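Local coordinates for uncharacterized protein (Exiguobacterium sibiricum, PDB 3B77) that is of unknown function but joins a bacterial pleckstrin-homology domain to a helical region that probably drives oligomerisation, at residues A[17-21]-A[22-26]; A[173-176]-A[177-181]; A[158-161]-A[162-166]; A[10-13]-A[14-17]; A[181-184]-A[185-188]. All coordinates share one frame; numbering follows the deposited sequence.

Interaction 1. Residues A[17-21]-A[22-26]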
# COMPACT_ATOMS: atom_id res chain seq x y z
N ALA A 17 -28.66 -57.61 -23.79
CA ALA A 17 -28.15 -57.62 -22.42
C ALA A 17 -28.14 -56.20 -21.82
O ALA A 17 -28.45 -56.01 -20.65
CB ALA A 17 -26.75 -58.24 -22.38
N ALA A 18 -27.83 -55.22 -22.66
CA ALA A 18 -27.75 -53.82 -22.26
C ALA A 18 -29.06 -53.25 -21.69
O ALA A 18 -29.03 -52.36 -20.85
CB ALA A 18 -27.28 -52.99 -23.45
N ASP A 19 -30.20 -53.76 -22.13
CA ASP A 19 -31.51 -53.24 -21.72
C ASP A 19 -31.76 -53.41 -20.23
O ASP A 19 -32.52 -52.66 -19.64
CB ASP A 19 -32.63 -53.94 -22.53
CG ASP A 19 -33.96 -53.16 -22.54
OD1 ASP A 19 -34.00 -52.03 -23.07
OD2 ASP A 19 -34.99 -53.70 -22.09
N ASP A 20 -31.10 -54.38 -19.61
CA ASP A 20 -31.24 -54.60 -18.17
C ASP A 20 -30.64 -53.49 -17.33
O ASP A 20 -31.04 -53.29 -16.17
CB ASP A 20 -30.60 -55.92 -17.78
CG ASP A 20 -31.40 -57.11 -18.26
OD1 ASP A 20 -32.64 -57.06 -18.13
OD2 ASP A 20 -30.79 -58.09 -18.75
N TYR A 21 -29.68 -52.77 -17.92
CA TYR A 21 -28.94 -51.73 -17.22
C TYR A 21 -29.42 -50.35 -17.58
O TYR A 21 -28.92 -49.37 -17.06
CB TYR A 21 -27.45 -51.90 -17.48
CG TYR A 21 -27.00 -53.29 -17.15
CD1 TYR A 21 -26.77 -53.67 -15.83
CD2 TYR A 21 -26.88 -54.27 -18.14
CE1 TYR A 21 -26.39 -54.96 -15.51
CE2 TYR A 21 -26.50 -55.56 -17.82
CZ TYR A 21 -26.26 -55.90 -16.51
OH TYR A 21 -25.88 -57.19 -16.16
N VAL A 22 -30.41 -50.27 -18.47
CA VAL A 22 -30.99 -48.98 -18.84
C VAL A 22 -31.94 -48.59 -17.73
O VAL A 22 -32.64 -49.44 -17.21
CB VAL A 22 -31.71 -49.05 -20.20
CG1 VAL A 22 -32.57 -47.82 -20.41
CG2 VAL A 22 -30.68 -49.18 -21.33
N LEU A 23 -31.92 -47.31 -17.35
CA LEU A 23 -32.75 -46.81 -16.26
C LEU A 23 -34.12 -46.45 -16.80
O LEU A 23 -34.49 -45.28 -16.87
CB LEU A 23 -32.12 -45.60 -15.58
CG LEU A 23 -30.67 -45.79 -15.12
CD1 LEU A 23 -30.17 -44.56 -14.42
CD2 LEU A 23 -30.56 -47.00 -14.23
N HIS A 24 -34.87 -47.47 -17.17
CA HIS A 24 -36.24 -47.30 -17.63
C HIS A 24 -37.07 -46.55 -16.60
O HIS A 24 -37.99 -45.81 -16.96
CB HIS A 24 -36.88 -48.66 -17.88
CG HIS A 24 -36.13 -49.49 -18.87
ND1 HIS A 24 -36.13 -49.22 -20.22
CD2 HIS A 24 -35.30 -50.55 -18.70
CE1 HIS A 24 -35.36 -50.09 -20.84
NE2 HIS A 24 -34.84 -50.91 -19.94
N GLU A 25 -36.74 -46.76 -15.33
CA GLU A 25 -37.38 -46.07 -14.21
C GLU A 25 -37.30 -44.54 -14.33
O GLU A 25 -38.22 -43.84 -13.93
CB GLU A 25 -36.76 -46.53 -12.88
CG GLU A 25 -37.06 -48.00 -12.49
CD GLU A 25 -36.02 -49.03 -12.96
OE1 GLU A 25 -35.28 -48.81 -13.95
OE2 GLU A 25 -35.96 -50.10 -12.30
N ASP A 26 -36.20 -44.04 -14.89
CA ASP A 26 -36.01 -42.60 -15.11
C ASP A 26 -36.28 -42.17 -16.54
O ASP A 26 -35.86 -41.08 -16.93
CB ASP A 26 -34.60 -42.18 -14.72
CG ASP A 26 -34.24 -42.59 -13.32
OD1 ASP A 26 -34.02 -43.79 -13.11
OD2 ASP A 26 -34.19 -41.71 -12.44
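V22 and H24 both turn back onto the carbonyl oxygen of D19, the acceptor at the centre of this turn. V22 gives its backbone N to D19 O over 3.4 Å, a weak bond that closes the helix-like run 17-20. Its CG1 branch is anti to the backbone N (chi1 167°), which puts CG2 beside that N, 3.6 Å from A18 O, while CG1 lies over one face of the H24 ring near its rim. L23, centre of an inverse gamma turn, brings CD2 to 4.0 Å from Y21 O and swings the chain round. H24 then reaches back: its NE2 donates to D19 O at 2.9 Å, in the carbonyl plane and on a lone pair, with the oxygen slightly tilted from the imidazole plane. The D19 carboxylate stands at the ring's edge, OD1 3.3 Å from H24 CE1, its plane turned 59° from the ring. With CG anti to the backbone N (chi1 -160°), the D19 side chain is carried to the imidazole. The turn belongs to the PH-domain loop between strands 6-7 and 30-35: L23 packs on K116 of a second subunit, A18 and V22 on C42 of strand 39-44, and V22 also on I30 of strand 30-35.

Interaction 2. Residues A[173-176]-A[177-181]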
# COMPACT_ATOMS: atom_id res chain seq x y z
N GLY A 173 -28.79 -22.34 -11.83
CA GLY A 173 -29.55 -22.31 -13.08
C GLY A 173 -28.61 -22.54 -14.24
O GLY A 173 -28.86 -23.35 -15.07
N HIS A 174 -27.50 -21.84 -14.25
CA HIS A 174 -26.57 -21.94 -15.34
C HIS A 174 -25.87 -23.29 -15.40
O HIS A 174 -25.69 -23.82 -16.49
CB HIS A 174 -25.57 -20.76 -15.32
CG HIS A 174 -26.17 -19.45 -15.78
ND1 HIS A 174 -26.20 -19.09 -17.11
CD2 HIS A 174 -26.79 -18.46 -15.11
CE1 HIS A 174 -26.79 -17.91 -17.23
NE2 HIS A 174 -27.16 -17.51 -16.03
N TYR A 175 -25.53 -23.85 -14.23
CA TYR A 175 -24.94 -25.18 -14.16
C TYR A 175 -25.86 -26.20 -14.86
O TYR A 175 -25.42 -26.96 -15.70
CB TYR A 175 -24.67 -25.60 -12.70
CG TYR A 175 -23.95 -26.95 -12.59
CD1 TYR A 175 -22.60 -27.07 -12.81
CD2 TYR A 175 -24.67 -28.11 -12.26
CE1 TYR A 175 -21.96 -28.31 -12.73
CE2 TYR A 175 -24.07 -29.33 -12.17
CZ TYR A 175 -22.70 -29.44 -12.41
OH TYR A 175 -22.06 -30.66 -12.34
N TYR A 176 -27.14 -26.19 -14.53
CA TYR A 176 -28.06 -27.14 -15.12
C TYR A 176 -28.48 -26.80 -16.54
O TYR A 176 -28.86 -27.68 -17.31
CB TYR A 176 -29.30 -27.32 -14.24
CG TYR A 176 -28.99 -28.02 -12.93
CD1 TYR A 176 -28.10 -29.12 -12.90
CD2 TYR A 176 -29.63 -27.64 -11.72
CE1 TYR A 176 -27.80 -29.80 -11.73
CE2 TYR A 176 -29.34 -28.33 -10.52
CZ TYR A 176 -28.40 -29.42 -10.55
OH TYR A 176 -28.05 -30.16 -9.44
N LYS A 177 -28.40 -25.54 -16.92
CA LYS A 177 -28.71 -25.19 -18.31
C LYS A 177 -27.63 -25.60 -19.30
O LYS A 177 -27.95 -26.07 -20.38
CB LYS A 177 -28.93 -23.71 -18.43
CG LYS A 177 -29.44 -23.28 -19.77
CD LYS A 177 -30.03 -21.88 -19.70
CE LYS A 177 -30.65 -21.45 -21.03
NZ LYS A 177 -31.33 -20.11 -21.00
N TRP A 178 -26.36 -25.39 -18.95
CA TRP A 178 -25.28 -25.59 -19.87
C TRP A 178 -24.57 -26.93 -19.68
O TRP A 178 -23.64 -27.21 -20.42
CB TRP A 178 -24.28 -24.42 -19.80
CG TRP A 178 -24.92 -23.10 -19.93
CD1 TRP A 178 -25.01 -22.13 -18.98
CD2 TRP A 178 -25.67 -22.62 -21.04
NE1 TRP A 178 -25.76 -21.06 -19.44
CE2 TRP A 178 -26.17 -21.34 -20.70
CE3 TRP A 178 -25.97 -23.16 -22.29
CZ2 TRP A 178 -26.91 -20.58 -21.58
CZ3 TRP A 178 -26.72 -22.40 -23.16
CH2 TRP A 178 -27.20 -21.12 -22.80
N ASN A 179 -24.98 -27.72 -18.68
CA ASN A 179 -24.59 -29.13 -18.55
C ASN A 179 -25.86 -29.95 -18.68
O ASN A 179 -26.23 -30.65 -17.73
CB ASN A 179 -24.00 -29.45 -17.19
CG ASN A 179 -22.70 -28.81 -16.96
OD1 ASN A 179 -21.69 -29.17 -17.57
ND2 ASN A 179 -22.67 -27.89 -16.02
N GLN A 180 -26.53 -29.88 -19.82
CA GLN A 180 -27.79 -30.60 -19.98
C GLN A 180 -27.61 -32.13 -19.88
O GLN A 180 -26.56 -32.69 -20.23
CB GLN A 180 -28.53 -30.16 -21.24
CG GLN A 180 -28.17 -30.80 -22.54
CD GLN A 180 -28.97 -30.17 -23.73
OE1 GLN A 180 -29.04 -28.93 -23.88
NE2 GLN A 180 -29.55 -31.02 -24.59
N LYS A 181 -28.63 -32.78 -19.37
CA LYS A 181 -28.56 -34.22 -19.12
C LYS A 181 -29.03 -35.05 -20.31
O LYS A 181 -28.43 -36.08 -20.63
CB LYS A 181 -29.39 -34.56 -17.87
CG LYS A 181 -28.61 -34.32 -16.60
CD LYS A 181 -29.45 -34.15 -15.35
CE LYS A 181 -28.59 -34.42 -14.08
NZ LYS A 181 -27.12 -34.02 -14.22
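G173 O accepts from K177 N at 2.9 Å and H174 O from W178 N at 3.0 Å, i to i+4 bonds near the C-terminal end of helix 156-178. On one side of this turn H174 and W178 lie side by side and point the same way. The indole NE1 donates to H174 ND1 over 3.1 Å, with an N-H...N angle of 153° and each partner close to the other's ring plane. The rings therefore meet rim to rim, their planes 28° apart, and the bond shows ND1 of H174 to be an acceptor. W178 is also covered by its neighbour: CG of K177 sits over the centre of one indole face. The helical pair lies in the region assigned to YvbH-like oligomerisation, packing on A135 and M131 of helix 108-146, and F168 of a third subunit meets the H174 ring edge-to-face. Further along, N179 folds back on Y175. Its ND2 donates to Y175 O at 2.9 Å, and its backbone N adds a weak bond of 3.1 Å to the same oxygen. The amide nitrogen also stands over one face of the Y175 ring, toward the rim and 3.3 Å from CD1, the amide and ring planes inclined. Y175 has CG anti to the backbone N (chi1 -176°), which brings the phenol under that amide; M131 of a second subunit packs against it.

Interaction 3. Residues A[158-161]-A[162-166]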
# COMPACT_ATOMS: atom_id res chain seq x y z
N GLN A 158 -32.32 -9.26 5.51
CA GLN A 158 -33.20 -9.71 4.41
C GLN A 158 -32.52 -9.57 3.06
O GLN A 158 -32.59 -10.45 2.20
CB GLN A 158 -34.53 -8.92 4.37
CG GLN A 158 -35.58 -9.55 3.46
CD GLN A 158 -35.92 -10.99 3.89
OE1 GLN A 158 -35.77 -11.35 5.06
NE2 GLN A 158 -36.35 -11.83 2.94
N THR A 159 -31.88 -8.41 2.88
CA THR A 159 -31.16 -8.10 1.68
C THR A 159 -29.98 -9.09 1.59
O THR A 159 -29.72 -9.58 0.52
CB THR A 159 -30.65 -6.65 1.67
OG1 THR A 159 -31.74 -5.72 1.61
CG2 THR A 159 -29.84 -6.41 0.47
N PHE A 160 -29.34 -9.40 2.71
CA PHE A 160 -28.19 -10.37 2.75
C PHE A 160 -28.65 -11.77 2.36
O PHE A 160 -28.02 -12.40 1.59
CB PHE A 160 -27.55 -10.36 4.13
CG PHE A 160 -26.52 -11.43 4.35
CD1 PHE A 160 -25.28 -11.38 3.76
CD2 PHE A 160 -26.78 -12.47 5.21
CE1 PHE A 160 -24.32 -12.37 4.00
CE2 PHE A 160 -25.83 -13.48 5.42
CZ PHE A 160 -24.59 -13.40 4.83
N LYS A 161 -29.83 -12.17 2.83
CA LYS A 161 -30.44 -13.47 2.50
C LYS A 161 -30.73 -13.58 1.00
O LYS A 161 -30.26 -14.53 0.30
CB LYS A 161 -31.77 -13.58 3.27
CG LYS A 161 -32.53 -14.93 3.14
CD LYS A 161 -33.82 -14.86 4.00
CE LYS A 161 -34.57 -16.18 3.99
NZ LYS A 161 -35.82 -16.00 4.74
N ASP A 162 -31.59 -12.63 0.56
CA ASP A 162 -32.06 -12.52 -0.83
C ASP A 162 -30.85 -12.47 -1.83
O ASP A 162 -30.94 -12.96 -2.95
CB ASP A 162 -32.94 -11.27 -0.99
CG ASP A 162 -34.31 -11.33 -0.21
OD1 ASP A 162 -34.82 -12.40 0.21
OD2 ASP A 162 -34.92 -10.26 -0.04
N LEU A 163 -29.72 -11.90 -1.42
CA LEU A 163 -28.58 -11.71 -2.31
C LEU A 163 -27.80 -13.00 -2.45
O LEU A 163 -27.27 -13.35 -3.52
CB LEU A 163 -27.73 -10.59 -1.70
CG LEU A 163 -26.56 -9.94 -2.45
CD1 LEU A 163 -26.73 -9.92 -3.97
CD2 LEU A 163 -26.31 -8.55 -1.86
N SER A 164 -27.75 -13.72 -1.35
CA SER A 164 -27.17 -15.04 -1.31
C SER A 164 -27.98 -15.97 -2.22
O SER A 164 -27.40 -16.77 -2.95
CB SER A 164 -27.13 -15.52 0.15
OG SER A 164 -26.63 -14.50 1.04
N GLN A 165 -29.31 -15.82 -2.19
CA GLN A 165 -30.18 -16.65 -3.02
C GLN A 165 -29.94 -16.35 -4.50
O GLN A 165 -29.53 -17.24 -5.24
CB GLN A 165 -31.68 -16.46 -2.70
CG GLN A 165 -32.48 -17.66 -3.27
CD GLN A 165 -32.16 -18.97 -2.55
OE1 GLN A 165 -32.38 -19.09 -1.34
NE2 GLN A 165 -31.58 -19.94 -3.28
N GLU A 166 -30.17 -15.09 -4.91
CA GLU A 166 -29.86 -14.69 -6.30
C GLU A 166 -28.52 -15.32 -6.75
O GLU A 166 -28.45 -15.99 -7.76
CB GLU A 166 -29.79 -13.19 -6.47
CG GLU A 166 -31.13 -12.47 -6.36
CD GLU A 166 -32.23 -13.09 -7.19
OE1 GLU A 166 -32.02 -13.62 -8.31
OE2 GLU A 166 -33.34 -13.05 -6.67
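Q158 and D162, one helical turn apart, lean together with their flat ends nearly perpendicular: the amide and carboxylate planes stand 76° apart. Q158 has CG anti to the backbone N (chi1 -168°) and its chain bends at chi2, which curls the amide along the helix and sets NE2 3.2 Å from D162 OD1. D162 OD2 lies 3.6 Å from Q158 CG, so the carboxylate lies across the bent chain, one oxygen toward the amide and the other toward CG. Beneath them the backbone N of D162 donates to Q158 O at 2.9 Å, a nearly straight bond. A lysine in place of D162 would probably leave the Q158 amide without its acidic neighbour and freer to turn, and would put a second positive charge beside K161. Both segments belong to helix 156-178, in the region assigned to YvbH-like oligomerisation, and its i to i+4 bonding continues with Q165 N to K161 O at 3.0 Å. On another side of the helix S164 points its hydroxyl back along the chain. With OG anti to the carbonyl carbon (chi1 -46°), it donates to F160 O at 2.6 Å, while S164 N bonds the same oxygen at 3.2 Å. The two donors arrive from opposite faces of the carbonyl plane, so the peptide oxygen is gripped twice. S164 OG also stands above the centre of one F160 ring face. S142 of a second subunit hydrogen-bonds to this hydroxyl, and L139 of that subunit packs on F160; F160 of a third subunit meets L163.

Interaction 4. Residues A[10-13]-A[14-17]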
# COMPACT_ATOMS: atom_id res chain seq x y z
N PRO A 10 -34.30 -51.58 -33.44
CA PRO A 10 -35.14 -51.22 -32.29
C PRO A 10 -36.06 -52.30 -31.72
O PRO A 10 -36.32 -52.31 -30.52
CB PRO A 10 -36.00 -50.08 -32.84
CG PRO A 10 -35.15 -49.44 -33.86
CD PRO A 10 -34.24 -50.49 -34.42
N ASP A 11 -36.57 -53.18 -32.58
CA ASP A 11 -37.44 -54.27 -32.14
C ASP A 11 -36.74 -55.26 -31.22
O ASP A 11 -37.39 -55.92 -30.41
CB ASP A 11 -37.98 -55.06 -33.33
CG ASP A 11 -38.82 -54.24 -34.25
OD1 ASP A 11 -39.12 -53.07 -33.92
OD2 ASP A 11 -39.18 -54.75 -35.33
N ASP A 12 -35.42 -55.35 -31.38
CA ASP A 12 -34.59 -56.26 -30.59
C ASP A 12 -33.81 -55.58 -29.46
O ASP A 12 -32.85 -56.17 -28.95
CB ASP A 12 -33.61 -56.99 -31.50
CG ASP A 12 -34.30 -57.81 -32.57
OD1 ASP A 12 -35.42 -58.29 -32.33
OD2 ASP A 12 -33.71 -57.97 -33.66
N PHE A 13 -34.20 -54.37 -29.08
CA PHE A 13 -33.51 -53.67 -28.00
C PHE A 13 -33.77 -54.36 -26.69
O PHE A 13 -32.83 -54.60 -25.93
CB PHE A 13 -33.90 -52.19 -27.88
CG PHE A 13 -33.31 -51.29 -28.93
CD1 PHE A 13 -32.18 -51.66 -29.66
CD2 PHE A 13 -33.84 -50.03 -29.14
CE1 PHE A 13 -31.65 -50.81 -30.62
CE2 PHE A 13 -33.30 -49.17 -30.09
CZ PHE A 13 -32.21 -49.56 -30.83
N ASP A 14 -35.04 -54.70 -26.43
CA ASP A 14 -35.43 -55.38 -25.19
C ASP A 14 -34.84 -56.79 -25.01
O ASP A 14 -34.80 -57.30 -23.90
CB ASP A 14 -36.95 -55.40 -25.01
CG ASP A 14 -37.68 -55.95 -26.20
OD1 ASP A 14 -37.08 -56.72 -26.99
OD2 ASP A 14 -38.87 -55.61 -26.36
N LYS A 15 -34.36 -57.39 -26.10
CA LYS A 15 -33.71 -58.69 -26.07
C LYS A 15 -32.21 -58.58 -25.80
O LYS A 15 -31.53 -59.60 -25.69
CB LYS A 15 -33.87 -59.39 -27.43
CG LYS A 15 -35.31 -59.55 -27.93
CD LYS A 15 -35.32 -60.16 -29.35
CE LYS A 15 -36.73 -60.25 -29.94
NZ LYS A 15 -37.40 -58.93 -30.07
N ALA A 16 -31.68 -57.37 -25.73
CA ALA A 16 -30.24 -57.15 -25.54
C ALA A 16 -29.87 -57.14 -24.08
O ALA A 16 -30.65 -56.69 -23.24
CB ALA A 16 -29.82 -55.85 -26.19
N ALA A 17 -28.66 -57.61 -23.79
CA ALA A 17 -28.15 -57.62 -22.42
C ALA A 17 -28.14 -56.20 -21.82
O ALA A 17 -28.45 -56.01 -20.65
CB ALA A 17 -26.75 -58.24 -22.38
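K15 and D12 form the charged part of this turn. The lysine ammonium NZ meets D12 OD1 at 3.1 Å in a hydrogen-bonded salt bridge; D12 OD1 uses its anti lone pair, the one directed away from the other carboxylate oxygen. K15 runs extended as far as CE and then bends at its last torsion (chi4 60°), which hooks NZ back over the turn; CD and CE pass alongside the same carboxylate, CE 3.4 Å from D12 OD1. D14 adds a long ion pair, its OD1 3.8 Å from K15 NZ. The two acids, D12 and D14, thus share one ammonium, which probably eases the repulsion between them.

Hydrogen bonds to the backbone complete the fold-back. K15 NZ makes a weak bond to D11 O at 3.0 Å, and K15 N a weak one to D12 O at 3.4 Å. A16 N donates to F13 O at 3.0 Å, closing a type I beta turn from F13 to A16; this donor stands well above the carbonyl plane, 57° out of it, away from either lone pair.

Van der Waals packing falls to F13 and A16: the methyl CB of A16 lies against F13 O at 3.3 Å, and the F13 ring takes CA of P10 over the centre of one face.

The turn is part of the PH-domain loop between strands 6-7 and 30-35. Its charged side lies at the surface, whereas F13 packs on I30 and L33 of strand 30-35, and A16 on L33 and on E40 of strand 39-44.

Interaction 5. Residues A[181-184]-A[185-188]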
# COMPACT_ATOMS: atom_id res chain seq x y z
N LYS A 181 -28.63 -32.78 -19.37
CA LYS A 181 -28.56 -34.22 -19.12
C LYS A 181 -29.03 -35.05 -20.31
O LYS A 181 -28.43 -36.08 -20.63
CB LYS A 181 -29.39 -34.56 -17.87
CG LYS A 181 -28.61 -34.32 -16.60
CD LYS A 181 -29.45 -34.15 -15.35
CE LYS A 181 -28.59 -34.42 -14.08
NZ LYS A 181 -27.12 -34.02 -14.22
N ASP A 182 -30.07 -34.55 -20.96
CA ASP A 182 -30.79 -35.27 -21.99
C ASP A 182 -30.49 -34.76 -23.42
O ASP A 182 -30.60 -33.57 -23.73
CB ASP A 182 -32.28 -35.14 -21.69
CG ASP A 182 -33.10 -36.17 -22.36
OD1 ASP A 182 -32.75 -36.62 -23.45
OD2 ASP A 182 -34.12 -36.52 -21.78
N PHE A 183 -30.15 -35.71 -24.29
CA PHE A 183 -29.79 -35.46 -25.66
C PHE A 183 -30.59 -36.39 -26.56
O PHE A 183 -30.14 -36.75 -27.66
CB PHE A 183 -28.29 -35.70 -25.84
CG PHE A 183 -27.42 -34.62 -25.24
CD1 PHE A 183 -27.13 -33.47 -25.94
CD2 PHE A 183 -26.87 -34.77 -23.97
CE1 PHE A 183 -26.36 -32.50 -25.40
CE2 PHE A 183 -26.06 -33.79 -23.43
CZ PHE A 183 -25.81 -32.66 -24.15
N GLY A 184 -31.78 -36.77 -26.10
CA GLY A 184 -32.63 -37.63 -26.90
C GLY A 184 -32.99 -37.00 -28.24
O GLY A 184 -32.93 -37.66 -29.28
N SER A 185 -33.31 -35.72 -28.22
CA SER A 185 -33.74 -35.01 -29.42
C SER A 185 -32.66 -35.00 -30.47
O SER A 185 -32.94 -34.93 -31.66
CB SER A 185 -34.17 -33.59 -29.08
OG SER A 185 -33.18 -32.90 -28.36
N PHE A 186 -31.41 -35.11 -30.04
CA PHE A 186 -30.31 -35.18 -30.98
C PHE A 186 -30.26 -36.53 -31.73
O PHE A 186 -29.94 -36.56 -32.90
CB PHE A 186 -28.98 -34.90 -30.28
CG PHE A 186 -28.84 -33.49 -29.84
CD1 PHE A 186 -29.49 -33.04 -28.72
CD2 PHE A 186 -28.08 -32.61 -30.55
CE1 PHE A 186 -29.36 -31.73 -28.33
CE2 PHE A 186 -27.96 -31.31 -30.15
CZ PHE A 186 -28.60 -30.87 -29.05
N TYR A 187 -30.54 -37.63 -31.04
CA TYR A 187 -30.64 -38.92 -31.71
C TYR A 187 -31.93 -38.99 -32.51
O TYR A 187 -31.96 -39.52 -33.61
CB TYR A 187 -30.62 -40.06 -30.70
CG TYR A 187 -29.30 -40.25 -30.01
CD1 TYR A 187 -28.22 -40.77 -30.71
CD2 TYR A 187 -29.13 -39.94 -28.68
CE1 TYR A 187 -27.00 -40.96 -30.11
CE2 TYR A 187 -27.90 -40.13 -28.06
CZ TYR A 187 -26.83 -40.64 -28.78
OH TYR A 187 -25.57 -40.83 -28.20
N GLU A 188 -32.99 -38.43 -31.96
CA GLU A 188 -34.29 -38.39 -32.63
C GLU A 188 -34.17 -37.70 -33.98
O GLU A 188 -34.75 -38.15 -34.95
CB GLU A 188 -35.30 -37.65 -31.75
CG GLU A 188 -36.71 -38.23 -31.73
CD GLU A 188 -37.39 -38.08 -30.35
OE1 GLU A 188 -37.00 -37.19 -29.54
OE2 GLU A 188 -38.30 -38.89 -30.07
O HOH W 1 -32.98 -34.06 -25.44
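The N-terminus of helix 184-191 is built here, with F183 in the N-cap position and an Asx turn that ends on G184, the first helical residue. The F183 carbonyl accepts a weak bond from F186 N at 3.2 Å, and G184 O takes E188 N at 2.8 Å in a nearly straight bond (167°), the first i to i+4 link of the helix. In the Asx turn D182 OD1 accepts from G184 N at 2.8 Å, so the carboxylate holds an amide of the helix start and its negative charge would be expected to suit the positive end of the helix dipole. A water bridges the same corner, accepting from S185 N and donating weakly to D182 O. Across the cap the rings of F183 and F186 lie obliquely, planes 59° apart and centroids 5.4 Å from each other. CD1 of F186 comes near the plane of the F183 ring at its edge, 3.7 Å from F183 CD1. F186 has CG anti to the carbonyl carbon (chi1 -69°), which turns its ring back toward the cap, and its CB lies 3.4 Å from F183 O. With F186 cut back to an alanine, the F183 ring would probably lose its aromatic neighbour, leaving a gap beside CD1. Y187 sets CD2 3.5 Å from F183 O. Beyond the turn, F183 packs on Q125 of helix 108-146 and pairs through its backbone with N45, while Y187 lies against A117, L118 and I121 of that helix, its hydroxyl hydrogen-bonded to that of Y68.

Interactions 1 and 4 are consecutive turns of one PH-domain loop; they share A17 and touch where D19 CB meets F13 O. Interaction 4 is a surface contact held by charge, whereas interaction 1 is partly buried and gathers donors on one carbonyl. Interactions 2 and 3, about 22 Å apart between centres, both use helix 156-178, interaction 2 running on into the loop after it: the first is a surface contact built on an indole-imidazole hydrogen bond and an asparagine amide bond, the second a partly buried stretch among other subunits. Interaction 5, partly buried, follows interaction 2 through K181; in place of an indole-imidazole hydrogen bond it has phenylalanine packing and a capped helix start.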